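Local coordinates for uncharacterized conserved protein (PDB 3MUQ), which is of unknown function but has the fold of periplasmic binding proteins, and so probably binds a small ligand outside the cytoplasm, at residues P26-D31 with S220-N225; V200-P205 with I211-A216. All blocks are in the same frame, centred on the assembly; numbering follows the deposited sequence. Where two conformers were deposited one is given.

Contact 1 (P26-D31 with S220-N225); sequences PQFEKD and SDWLVN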
loop_
_atom_site.group_PDB
_atom_site.type_symbol
_atom_site.label_atom_id
_atom_site.label_comp_id
_atom_site.label_asym_id
_atom_site.label_seq_id
_atom_site.Cartn_x
_atom_site.Cartn_y
_atom_site.Cartn_z
ATOM N N PRO A 26 -1.043 -8.280 -17.108
ATOM C CA PRO A 26 -1.995 -9.259 -17.640
ATOM C C PRO A 26 -3.354 -9.163 -16.958
ATOM O O PRO A 26 -4.384 -9.123 -17.644
ATOM C CB PRO A 26 -1.326 -10.599 -17.319
ATOM C CG PRO A 26 0.143 -10.288 -17.327
ATOM C CD PRO A 26 0.257 -8.896 -16.767
ATOM N N GLN A 27 -3.367 -9.107 -15.625
ATOM C CA GLN A 27 -4.640 -8.985 -14.918
ATOM C C GLN A 27 -5.312 -7.644 -15.207
ATOM O O GLN A 27 -6.531 -7.571 -15.413
ATOM C CB GLN A 27 -4.460 -9.171 -13.406
ATOM C CG GLN A 27 -5.795 -9.351 -12.660
ATOM C CD GLN A 27 -6.563 -10.577 -13.142
ATOM O OE1 GLN A 27 -6.011 -11.676 -13.217
ATOM N NE2 GLN A 27 -7.834 -10.391 -13.487
ATOM N N PHE A 28 -4.523 -6.576 -15.234
ATOM C CA PHE A 28 -5.097 -5.258 -15.486
ATOM C C PHE A 28 -5.744 -5.192 -16.860
ATOM O O PHE A 28 -6.817 -4.610 -17.004
ATOM C CB PHE A 28 -4.067 -4.139 -15.283
ATOM C CG PHE A 28 -4.560 -2.781 -15.675
ATOM C CD1 PHE A 28 -5.517 -2.129 -14.913
ATOM C CD2 PHE A 28 -4.070 -2.152 -16.814
ATOM C CE1 PHE A 28 -5.983 -0.863 -15.270
ATOM C CE2 PHE A 28 -4.529 -0.876 -17.171
ATOM C CZ PHE A 28 -5.495 -0.242 -16.400
ATOM N N GLU A 29 -5.104 -5.783 -17.870
ATOM C CA GLU A 29 -5.689 -5.777 -19.213
ATOM C C GLU A 29 -6.952 -6.613 -19.235
ATOM O O GLU A 29 -7.958 -6.219 -19.822
ATOM C CB GLU A 29 -4.722 -6.303 -20.287
ATOM C CG GLU A 29 -5.324 -6.225 -21.704
ATOM C CD GLU A 29 -4.469 -6.887 -22.779
ATOM O OE1 GLU A 29 -3.276 -7.151 -22.532
ATOM O OE2 GLU A 29 -4.996 -7.145 -23.878
ATOM N N LYS A 30 -6.884 -7.779 -18.603
ATOM C CA LYS A 30 -8.040 -8.652 -18.505
ATOM C C LYS A 30 -9.185 -7.885 -17.860
ATOM O O LYS A 30 -10.322 -7.946 -18.317
ATOM C CB LYS A 30 -7.689 -9.880 -17.659
ATOM C CG LYS A 30 -8.852 -10.817 -17.349
ATOM C CD LYS A 30 -9.139 -11.755 -18.513
ATOM C CE LYS A 30 -10.356 -12.637 -18.250
ATOM N NZ LYS A 30 -10.724 -13.444 -19.456
ATOM N N ASP A 31 -8.883 -7.157 -16.792
ATOM C CA ASP A 31 -9.927 -6.444 -16.052
ATOM C C ASP A 31 -10.546 -5.297 -16.845
ATOM O O ASP A 31 -11.757 -5.149 -16.875
ATOM C CB ASP A 31 -9.380 -5.907 -14.727
ATOM C CG ASP A 31 -9.309 -6.972 -13.637
ATOM O OD1 ASP A 31 -9.842 -8.073 -13.849
ATOM O OD2 ASP A 31 -8.736 -6.695 -12.558
ATOM N N SER A 220 -3.825 3.719 -12.375
ATOM C CA SER A 220 -3.431 4.155 -11.038
ATOM C C SER A 220 -4.477 3.737 -10.011
ATOM O O SER A 220 -4.125 3.151 -9.001
ATOM C CB SER A 220 -3.223 5.673 -10.986
ATOM O OG SER A 220 -2.936 6.094 -9.660
ATOM N N ASP A 221 -5.757 4.030 -10.280
ATOM C CA ASP A 221 -6.856 3.610 -9.403
ATOM C C ASP A 221 -6.800 2.092 -9.173
ATOM O O ASP A 221 -6.909 1.610 -8.049
ATOM C CB ASP A 221 -8.219 3.982 -10.019
ATOM C CG ASP A 221 -8.474 5.470 -10.021
ATOM O OD1 ASP A 221 -7.779 6.195 -9.271
ATOM O OD2 ASP A 221 -9.374 5.916 -10.770
ATOM N N TRP A 222 -6.612 1.334 -10.246
ATOM C CA TRP A 222 -6.542 -0.120 -10.120
ATOM C C TRP A 222 -5.350 -0.540 -9.247
ATOM O O TRP A 222 -5.471 -1.409 -8.379
ATOM C CB TRP A 222 -6.451 -0.744 -11.512
ATOM C CG TRP A 222 -6.415 -2.253 -11.561
ATOM C CD1 TRP A 222 -7.491 -3.099 -11.661
ATOM C CD2 TRP A 222 -5.244 -3.091 -11.560
ATOM N NE1 TRP A 222 -7.060 -4.413 -11.713
ATOM C CE2 TRP A 222 -5.690 -4.437 -11.648
ATOM C CE3 TRP A 222 -3.871 -2.838 -11.491
ATOM C CZ2 TRP A 222 -4.801 -5.530 -11.664
ATOM C CZ3 TRP A 222 -2.986 -3.921 -11.514
ATOM C CH2 TRP A 222 -3.457 -5.256 -11.599
ATOM N N LEU A 223 -4.199 0.089 -9.462
ATOM C CA LEU A 223 -2.987 -0.262 -8.717
ATOM C C LEU A 223 -3.110 -0.071 -7.212
ATOM O O LEU A 223 -2.519 -0.843 -6.438
ATOM C CB LEU A 223 -1.781 0.545 -9.220
ATOM C CG LEU A 223 -1.256 0.216 -10.614
ATOM C CD1 LEU A 223 -0.299 1.322 -11.103
ATOM C CD2 LEU A 223 -0.574 -1.135 -10.595
ATOM N N VAL A 224 -3.862 0.945 -6.789
ATOM C CA VAL A 224 -3.996 1.211 -5.343
ATOM C C VAL A 224 -5.258 0.599 -4.719
ATOM O O VAL A 224 -5.441 0.647 -3.508
ATOM C CB VAL A 224 -3.922 2.722 -4.998
ATOM C CG1 VAL A 224 -2.574 3.341 -5.469
ATOM C CG2 VAL A 224 -5.116 3.467 -5.574
ATOM N N ASN A 225 -6.133 0.034 -5.538
ATOM C CA ASN A 225 -7.288 -0.647 -4.985
ATOM C C ASN A 225 -6.919 -2.103 -4.680
ATOM O O ASN A 225 -5.916 -2.618 -5.193
ATOM C CB ASN A 225 -8.524 -0.508 -5.893
ATOM C CG ASN A 225 -9.277 0.842 -5.683
ATOM O OD1 ASN A 225 -10.453 0.863 -5.298
ATOM N ND2 ASN A 225 -8.593 1.963 -5.947
#

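Contact 2 (V200-P205 with I211-A216); sequences VILVNP and INYQGA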
loop_
_atom_site.group_PDB
_atom_site.type_symbol
_atom_site.label_atom_id
_atom_site.label_comp_id
_atom_site.label_asym_id
_atom_site.label_seq_id
_atom_site.Cartn_x
_atom_site.Cartn_y
_atom_site.Cartn_z
ATOM N N VAL A 200 3.409 6.165 -8.248
ATOM C CA VAL A 200 2.881 6.261 -9.589
ATOM C C VAL A 200 2.235 7.637 -9.667
ATOM O O VAL A 200 1.460 8.032 -8.774
ATOM C CB VAL A 200 1.862 5.126 -9.883
ATOM C CG1 VAL A 200 0.819 5.058 -8.788
ATOM C CG2 VAL A 200 1.187 5.343 -11.239
ATOM N N ILE A 201 2.588 8.383 -10.712
ATOM C CA ILE A 201 2.127 9.759 -10.860
ATOM C C ILE A 201 1.632 10.020 -12.277
ATOM O O ILE A 201 2.314 9.706 -13.261
ATOM C CB ILE A 201 3.266 10.749 -10.542
ATOM C CG1 ILE A 201 3.940 10.355 -9.226
ATOM C CG2 ILE A 201 2.743 12.196 -10.505
ATOM C CD1 ILE A 201 5.194 11.171 -8.904
ATOM N N LEU A 202 0.449 10.608 -12.370
ATOM C CA LEU A 202 -0.173 10.894 -13.650
ATOM C C LEU A 202 0.422 12.140 -14.293
ATOM O O LEU A 202 0.677 13.133 -13.616
ATOM C CB LEU A 202 -1.660 11.131 -13.441
ATOM C CG LEU A 202 -2.370 10.010 -12.692
ATOM C CD1 LEU A 202 -3.861 10.355 -12.564
ATOM C CD2 LEU A 202 -2.154 8.684 -13.413
ATOM N N VAL A 203 0.603 12.103 -15.606
ATOM C CA VAL A 203 0.997 13.308 -16.314
ATOM C C VAL A 203 -0.151 14.316 -16.261
ATOM O O VAL A 203 -1.313 13.967 -16.479
ATOM C CB VAL A 203 1.442 13.001 -17.756
ATOM C CG1 VAL A 203 1.637 14.299 -18.553
ATOM C CG2 VAL A 203 2.725 12.105 -17.731
ATOM N N ASN A 204 0.173 15.562 -15.937
ATOM C CA ASN A 204 -0.850 16.584 -15.741
ATOM C C ASN A 204 -1.672 16.849 -17.017
ATOM O O ASN A 204 -1.145 17.356 -18.000
ATOM C CB ASN A 204 -0.183 17.864 -15.266
ATOM C CG ASN A 204 -1.186 18.945 -14.892
ATOM O OD1 ASN A 204 -2.379 18.859 -15.216
ATOM N ND2 ASN A 204 -0.704 19.970 -14.197
ATOM N N PRO A 205 -2.972 16.512 -17.002
ATOM C CA PRO A 205 -3.769 16.652 -18.232
ATOM C C PRO A 205 -3.985 18.113 -18.606
ATOM O O PRO A 205 -4.356 18.413 -19.732
ATOM C CB PRO A 205 -5.105 16.006 -17.855
ATOM C CG PRO A 205 -5.204 16.198 -16.382
ATOM C CD PRO A 205 -3.785 16.017 -15.878
ATOM N N ILE A 211 -2.846 13.681 -23.794
ATOM C CA ILE A 211 -2.488 12.369 -23.246
ATOM C C ILE A 211 -3.708 11.570 -22.764
ATOM O O ILE A 211 -4.811 12.107 -22.600
ATOM C CB ILE A 211 -1.351 12.410 -22.157
ATOM C CG1 ILE A 211 -1.721 13.322 -20.997
ATOM C CG2 ILE A 211 0.001 12.800 -22.769
ATOM C CD1 ILE A 211 -2.527 12.638 -19.927
ATOM N N ASN A 212 -3.490 10.279 -22.540
ATOM C CA ASN A 212 -4.567 9.388 -22.167
ATOM C C ASN A 212 -4.758 9.378 -20.650
ATOM O O ASN A 212 -4.359 8.440 -19.960
ATOM C CB ASN A 212 -4.302 7.984 -22.707
ATOM C CG ASN A 212 -5.471 7.043 -22.470
ATOM O OD1 ASN A 212 -6.528 7.462 -21.997
ATOM N ND2 ASN A 212 -5.287 5.764 -22.807
ATOM N N TYR A 213 -5.380 10.438 -20.151
ATOM C CA TYR A 213 -5.567 10.623 -18.720
ATOM C C TYR A 213 -6.553 9.599 -18.166
ATOM O O TYR A 213 -6.379 9.082 -17.058
ATOM C CB TYR A 213 -6.048 12.039 -18.427
ATOM C CG TYR A 213 -6.321 12.288 -16.962
ATOM C CD1 TYR A 213 -5.287 12.564 -16.088
ATOM C CD2 TYR A 213 -7.611 12.250 -16.456
ATOM C CE1 TYR A 213 -5.523 12.792 -14.752
ATOM C CE2 TYR A 213 -7.861 12.476 -15.101
ATOM C CZ TYR A 213 -6.811 12.750 -14.263
ATOM O OH TYR A 213 -7.031 12.986 -12.923
ATOM N N GLN A 214 -7.579 9.297 -18.953
ATOM C CA GLN A 214 -8.604 8.363 -18.532
ATOM C C GLN A 214 -8.002 6.990 -18.296
ATOM O O GLN A 214 -8.252 6.365 -17.271
ATOM C CB GLN A 214 -9.713 8.268 -19.576
ATOM C CG GLN A 214 -10.771 7.238 -19.228
ATOM C CD GLN A 214 -11.980 7.297 -20.153
ATOM O OE1 GLN A 214 -11.842 7.458 -21.368
ATOM N NE2 GLN A 214 -13.176 7.166 -19.576
ATOM N N GLY A 215 -7.214 6.518 -19.255
ATOM C CA GLY A 215 -6.560 5.234 -19.119
ATOM C C GLY A 215 -5.514 5.232 -18.014
ATOM O O GLY A 215 -5.392 4.255 -17.268
ATOM N N ALA A 216 -4.749 6.315 -17.914
ATOM C CA ALA A 216 -3.713 6.423 -16.881
ATOM C C ALA A 216 -4.331 6.452 -15.482
ATOM O O ALA A 216 -3.863 5.781 -14.554
ATOM C CB ALA A 216 -2.832 7.675 -17.116
#

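Contact 1 (P26-D31 with S220-N225)
Trp222 reaches from helix 213-224 to helix 20-32 and meets Phe28, Asp31 and Gln27 there. The short helical segments stay 11.4 Å apart at their axes, at 120°, so the indole bridges the gap.

The aromatic contact is edge-to-face. Phe28 turns the CD1 edge of its ring to one face of the indole, with CD1 3.5 Å from Trp222 CG and the planes 61° apart. Phe28 CB makes a CH-pi contact on the same face, 3.7 Å from the centroid of the Trp222 six-membered ring and almost on its normal. Phe219 also meets the Phe28 ring. The Gln27 CB and CG atoms touch Trp222 CZ2 at 4.1 Å.

The polar contact lies at the indole edge. Trp222 NE1 donates to Asp31 OD2 at 3.0 Å, nearly straight at 161°, and the carboxylate uses its anti lone pair. Gln27 NE2 bonds to Asp31 OD1 at 3.1 Å from above the carboxylate plane; the bend at chi2 folds the amide back to it. Arg227 forms a salt bridge to the same oxygen.

Both carboxylate oxygens of buried Asp31 are thus engaged, and the arginine probably offsets its charge. The N-H bond and Phe28 together probably limit the indole's rotation.

Contact 2 (V200-P205 with I211-A216)
Leu202 and Pro205 meet Tyr213, the first residue of helix 213-224, from the end of strand 195-203 and the loop after it. No hydrogen bond joins the two segments; the contact is apolar packing.

The tight, buried part is Leu202 with Tyr213 and Ala216. Leu202 points at the helix and divides its two methyl groups. Leu202 CD1 lies 3.7 Å from Tyr213 CE1, and the two side chains cross at about a right angle. Leu202 CD2 lies against the first turn, 3.6 Å from Ala216 O and 3.9 Å from Ala216 CB. Leu57 of the neighbouring strand 57-60 packs on both Leu202 and Ala216.

Pro205 on Tyr213 is just as close, but this side is partly exposed. Pro205 lays its ring over one face of Tyr213 in a CH-pi contact. Pro205 CG is 3.6 Å from Tyr213 CD1 and sits toward the rim of the ring. Tyr213 CG is anti to the backbone N (chi1 178°), which lays the ring alongside the strand end, past Pro205, so that CE1 comes to Leu202.

Ile211 and Val203 form a looser pair, though a buried one. Val203 CG1 is 4.3 Å from Ile211 CG1, and Ile211 CD1 lies 3.9 Å from Val203 O.

The helix start has its own cap. Asn212 OD1 accepts from Gly215 N at 3.0 Å, and Asn212 ND2 bonds to His6 O. Strand 195-203 is meanwhile paired with its neighbours in the sheet. The arrangement is a strand-loop-helix connection with an Asn N-cap, packing a helix on the mixed sheet of an alpha/beta lobe of the periplasmic binding protein fold.

Both contacts use helix 213-224. Contact 2 holds its start against strand 195-203, and contact 1 holds its end against helix 20-32. Their centres are about 15 Å apart, and contact 2 is nested in the chain loop closed by contact 1. They meet where Ser220 packs on Val200 and Leu202, and Leu223 on Val200. Both are mainly buried, but the Pro205 and Tyr213 side of contact 2 and Gln27 in contact 1 are partly exposed. Contact 1 joins helix to helix and adds a buried carboxylate to its aromatic packing. Contact 2 joins helix to sheet without polar bonds. Of the two, contact 1 alone is reached by the second subunit; Ala177 of that subunit packs on Asp31.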